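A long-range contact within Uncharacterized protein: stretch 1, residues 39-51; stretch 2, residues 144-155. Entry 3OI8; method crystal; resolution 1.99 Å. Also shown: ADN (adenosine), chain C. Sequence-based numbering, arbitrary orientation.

Stretch 1 (39-51) EVRDAMITRSRMN
Stretch 2 144-155: GTSGLVTFEDII

Two stretches whose touching residues lie at least 95 apart in sequence meet as a short antiparallel pairing that buries 661 Å² in all. In stretch 1, V40 to D42 have helical phi/psi, A43 (-126/-6) and M44 (-77/157) lead into the extended I45 and T46, and a 3-10 segment, R47 to R49, follows. Stretch 2 runs as a strand from T145 to T150 and then as a helix from F151 to I154.

The backbone sets the register. I45 and L148 form a hydrogen-bonded pair, CA to CA 5.3 Å: I45 N donates to L148 O at 2.8 Å, and L148 N returns the bond to I45 O at 2.9 Å. T46 and G147 follow as a non-hydrogen-bonded pair, their CA atoms 4.2 Å apart. Beyond it, R47 N donates to S146 O at 2.8 Å. The close approach at G147 depends on glycine: its phi/psi of 164/-154 would jam a CB against the preceding carbonyl, and an ideal CB would lie 2.1 Å from I45 O. The hydrogen-bearing CA of G147 instead makes a CA-H...O contact with I45 O at 3.1 Å.

The long side chain of R47 adds a polar bond. With chi1 and chi2 t and chi3 p, the guanidinium of R47 reaches T145, and R47 NH1 donates to T145 O at 2.9 Å, satisfying a backbone acceptor.

Apolar side chains pack beside the backbone bonds. I45 (m, t) and L148 (p, p) project from the same sheet face, bringing I45 CD1 within 3.6 Å of L148 CD1; their branched aliphatic chains offer methyl groups that pack without needing a polar partner. The flexible selenomethionine M50 (m, t, m) places CG 3.7 Å from L148 CD2. Farther along, V40 (t) meets V149 (p) in the same way, V40 CG1 to V149 CG1 at 4.0 Å, and the small A43 points toward stretch 2, its CB 3.8 Å from I154 CG2. Selenomethionine M44 (p, t, t) sets its CB 4.3 Å from V149 CB.

T150 (p) caps the helix: its OG1 accepts from D153 N at 3.1 Å, meeting a need of the free N-terminal amides. One water joins the stretches here, donating to A43 O (2.7 Å) and D153 OD2 (2.6 Å) and accepting from T150 N (3.0 Å). Another donates to S146 O at 2.7 Å and lies 2.7 Å from T46 OG1.

Both stretches also meet adenosine. N51 reads the base with its backbone, N donating to ADN N1 at 2.7 Å and O accepting from ADN N6 at 3.1 Å, while the D153 carboxylate receives ADN O3' on OD1 at 2.7 Å.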

# COMPACT_ATOMS: atom_id res chain seq x y z
N GLU A 39 -9.51 -10.64 11.54
CA GLU A 39 -8.55 -10.19 12.53
C GLU A 39 -7.13 -10.34 11.99
O GLU A 39 -6.92 -10.97 10.95
CB GLU A 39 -8.71 -11.01 13.82
CG GLU A 39 -10.13 -10.99 14.38
CD GLU A 39 -10.25 -11.74 15.70
OE1 GLU A 39 -9.68 -12.85 15.82
OE2 GLU A 39 -10.92 -11.21 16.62
N VAL A 40 -6.17 -9.75 12.69
CA VAL A 40 -4.77 -9.87 12.32
C VAL A 40 -4.41 -11.32 12.03
O VAL A 40 -3.74 -11.60 11.05
CB VAL A 40 -3.85 -9.29 13.42
CG1 VAL A 40 -2.41 -9.72 13.19
CG2 VAL A 40 -3.97 -7.77 13.45
N ARG A 41 -4.89 -12.24 12.87
CA ARG A 41 -4.70 -13.68 12.69
C ARG A 41 -4.91 -14.13 11.26
O ARG A 41 -4.20 -15.01 10.76
CB ARG A 41 -5.71 -14.46 13.53
CG ARG A 41 -5.38 -14.58 14.98
CD ARG A 41 -6.12 -15.76 15.60
NE ARG A 41 -6.00 -15.73 17.05
CZ ARG A 41 -6.78 -14.98 17.82
NH1 ARG A 41 -7.73 -14.23 17.26
NH2 ARG A 41 -6.63 -14.98 19.14
N ASP A 42 -5.92 -13.56 10.61
CA ASP A 42 -6.37 -14.04 9.32
C ASP A 42 -5.48 -13.58 8.14
O ASP A 42 -5.60 -14.10 7.04
CB ASP A 42 -7.83 -13.62 9.08
CG ASP A 42 -8.77 -14.13 10.19
OD1 ASP A 42 -8.83 -15.37 10.40
OD2 ASP A 42 -9.44 -13.30 10.85
N ALA A 43 -4.60 -12.61 8.38
CA ALA A 43 -3.83 -12.01 7.29
C ALA A 43 -2.33 -12.05 7.52
O ALA A 43 -1.55 -11.68 6.65
CB ALA A 43 -4.27 -10.55 7.03
N MSE A 44 -1.93 -12.49 8.70
CA MSE A 44 -0.52 -12.45 9.07
C MSE A 44 0.33 -13.54 8.42
O MSE A 44 -0.17 -14.58 7.99
CB MSE A 44 -0.36 -12.52 10.59
CG MSE A 44 -0.79 -13.85 11.18
SE MSE A 44 -0.26 -13.97 13.05
CE MSE A 44 -1.45 -15.41 13.59
N ILE A 45 1.63 -13.26 8.34
CA ILE A 45 2.63 -14.26 7.98
C ILE A 45 3.19 -14.85 9.27
O ILE A 45 3.68 -14.11 10.13
CB ILE A 45 3.76 -13.62 7.17
CG1 ILE A 45 3.18 -13.02 5.89
CG2 ILE A 45 4.87 -14.64 6.89
CD1 ILE A 45 4.12 -12.08 5.19
N THR A 46 3.13 -16.17 9.42
CA THR A 46 3.48 -16.79 10.70
C THR A 46 4.98 -16.68 10.98
O THR A 46 5.77 -16.64 10.04
CB THR A 46 3.06 -18.26 10.74
OG1 THR A 46 3.20 -18.75 12.08
CG2 THR A 46 3.92 -19.09 9.78
N ARG A 47 5.36 -16.67 12.26
CA ARG A 47 6.76 -16.48 12.67
C ARG A 47 7.77 -17.32 11.89
O ARG A 47 8.73 -16.80 11.34
CB ARG A 47 6.93 -16.77 14.17
CG ARG A 47 8.35 -16.62 14.68
CD ARG A 47 8.47 -17.17 16.11
NE ARG A 47 8.16 -18.60 16.19
CZ ARG A 47 6.98 -19.11 16.57
NH1 ARG A 47 5.99 -18.30 16.90
NH2 ARG A 47 6.80 -20.43 16.63
N SER A 48 7.56 -18.62 11.86
CA SER A 48 8.52 -19.51 11.23
C SER A 48 8.70 -19.24 9.73
O SER A 48 9.59 -19.80 9.10
CB SER A 48 8.18 -20.98 11.49
OG SER A 48 6.78 -21.22 11.37
N ARG A 49 7.88 -18.36 9.16
CA ARG A 49 7.96 -18.06 7.73
C ARG A 49 8.38 -16.62 7.38
O ARG A 49 8.52 -16.27 6.20
CB ARG A 49 6.62 -18.36 7.05
CG ARG A 49 6.23 -19.83 7.10
CD ARG A 49 4.89 -20.08 6.42
NE ARG A 49 4.48 -21.48 6.57
CZ ARG A 49 3.32 -21.97 6.14
NH1 ARG A 49 2.44 -21.17 5.53
NH2 ARG A 49 3.04 -23.25 6.32
N MSE A 50 8.58 -15.78 8.39
CA MSE A 50 8.98 -14.40 8.11
C MSE A 50 10.41 -14.36 7.59
O MSE A 50 11.25 -15.14 8.02
CB MSE A 50 8.96 -13.57 9.39
CG MSE A 50 7.68 -13.63 10.16
SE MSE A 50 7.93 -12.56 11.75
CE MSE A 50 9.40 -13.54 12.57
N ASN A 51 10.69 -13.43 6.67
CA ASN A 51 12.06 -13.17 6.25
C ASN A 51 12.62 -12.04 7.10
O ASN A 51 12.12 -10.92 7.03
CB ASN A 51 12.12 -12.79 4.76
CG ASN A 51 11.78 -13.96 3.84
OD1 ASN A 51 11.00 -13.81 2.91
ND2 ASN A 51 12.39 -15.12 4.10
N GLY A 144 5.68 -13.47 23.07
CA GLY A 144 6.49 -13.99 21.98
C GLY A 144 5.98 -13.51 20.63
O GLY A 144 4.84 -13.05 20.51
N THR A 145 6.82 -13.63 19.61
CA THR A 145 6.46 -13.25 18.24
C THR A 145 5.58 -14.33 17.60
O THR A 145 5.97 -15.50 17.57
CB THR A 145 7.75 -13.10 17.40
OG1 THR A 145 8.52 -12.01 17.91
CG2 THR A 145 7.43 -12.86 15.95
N SER A 146 4.41 -13.94 17.11
CA SER A 146 3.51 -14.86 16.41
C SER A 146 3.71 -14.76 14.91
O SER A 146 3.50 -15.72 14.18
CB SER A 146 2.04 -14.55 16.72
OG SER A 146 1.78 -14.59 18.10
N GLY A 147 4.10 -13.58 14.44
CA GLY A 147 4.36 -13.38 13.03
C GLY A 147 4.39 -11.89 12.72
O GLY A 147 4.71 -11.08 13.59
N LEU A 148 4.09 -11.54 11.48
CA LEU A 148 4.07 -10.14 11.08
C LEU A 148 2.85 -9.94 10.18
O LEU A 148 2.27 -10.93 9.70
CB LEU A 148 5.38 -9.75 10.38
CG LEU A 148 5.75 -10.39 9.03
CD1 LEU A 148 4.95 -9.79 7.88
CD2 LEU A 148 7.26 -10.22 8.74
N VAL A 149 2.45 -8.69 10.00
CA VAL A 149 1.32 -8.38 9.13
C VAL A 149 1.61 -7.09 8.38
O VAL A 149 2.24 -6.16 8.94
CB VAL A 149 -0.04 -8.33 9.92
CG1 VAL A 149 0.01 -7.33 11.07
CG2 VAL A 149 -1.23 -8.05 8.98
N THR A 150 1.22 -7.04 7.10
CA THR A 150 1.53 -5.89 6.27
C THR A 150 0.28 -5.25 5.65
O THR A 150 -0.73 -5.91 5.41
CB THR A 150 2.49 -6.27 5.11
OG1 THR A 150 1.77 -7.03 4.13
CG2 THR A 150 3.68 -7.11 5.62
N PHE A 151 0.39 -3.95 5.41
CA PHE A 151 -0.62 -3.14 4.73
C PHE A 151 -0.98 -3.76 3.39
O PHE A 151 -2.15 -4.00 3.10
CB PHE A 151 -0.06 -1.72 4.54
CG PHE A 151 -0.94 -0.80 3.72
CD1 PHE A 151 -2.10 -0.26 4.27
CD2 PHE A 151 -0.59 -0.46 2.42
CE1 PHE A 151 -2.91 0.59 3.52
CE2 PHE A 151 -1.40 0.39 1.67
CZ PHE A 151 -2.56 0.91 2.22
N GLU A 152 0.02 -4.05 2.58
CA GLU A 152 -0.24 -4.56 1.25
C GLU A 152 -0.96 -5.90 1.26
O GLU A 152 -1.74 -6.20 0.35
CB GLU A 152 1.05 -4.61 0.42
CG GLU A 152 1.67 -3.22 0.23
CD GLU A 152 2.79 -3.18 -0.80
OE1 GLU A 152 3.19 -2.07 -1.20
OE2 GLU A 152 3.26 -4.27 -1.21
N ASP A 153 -0.74 -6.69 2.30
CA ASP A 153 -1.45 -7.97 2.45
C ASP A 153 -2.93 -7.79 2.79
O ASP A 153 -3.77 -8.57 2.35
CB ASP A 153 -0.81 -8.82 3.54
CG ASP A 153 0.36 -9.63 3.04
OD1 ASP A 153 0.51 -9.73 1.80
OD2 ASP A 153 1.12 -10.16 3.89
N ILE A 154 -3.24 -6.78 3.59
CA ILE A 154 -4.62 -6.62 4.03
C ILE A 154 -5.50 -5.84 3.03
O ILE A 154 -6.72 -5.98 3.05
CB ILE A 154 -4.72 -6.01 5.46
CG1 ILE A 154 -4.30 -4.55 5.48
CG2 ILE A 154 -3.88 -6.82 6.45
CD1 ILE A 154 -4.47 -3.92 6.86
N ILE A 155 -4.87 -5.04 2.16
CA ILE A 155 -5.61 -4.26 1.16
C ILE A 155 -5.79 -5.06 -0.12
O ILE A 155 -6.43 -4.58 -1.07
CB ILE A 155 -4.93 -2.91 0.81
CG1 ILE A 155 -3.63 -3.13 0.03
CG2 ILE A 155 -4.73 -2.05 2.05
CD1 ILE A 155 -2.91 -1.84 -0.39
O5' ADN C . 6.55 -9.00 -0.55
C5' ADN C . 5.55 -9.64 -1.30
C4' ADN C . 4.61 -10.45 -0.36
O4' ADN C . 5.39 -11.23 0.59
C3' ADN C . 3.69 -9.51 0.45
O3' ADN C . 2.40 -9.50 -0.11
C2' ADN C . 3.66 -10.09 1.84
O2' ADN C . 2.57 -10.98 1.97
C1' ADN C . 4.94 -10.91 1.95
N9 ADN C . 5.99 -10.19 2.67
C8 ADN C . 6.37 -8.72 2.52
N7 ADN C . 7.54 -8.47 3.44
C5 ADN C . 7.89 -9.79 4.13
C6 ADN C . 8.99 -10.17 5.17
N6 ADN C . 9.96 -9.16 5.60
N1 ADN C . 9.08 -11.54 5.67
C2 ADN C . 8.11 -12.61 5.18
N3 ADN C . 7.03 -12.24 4.16
C4 ADN C . 6.94 -10.85 3.66
O HOH W 1 0.41 -9.81 6.37
O HOH W 2 2.02 -18.02 14.35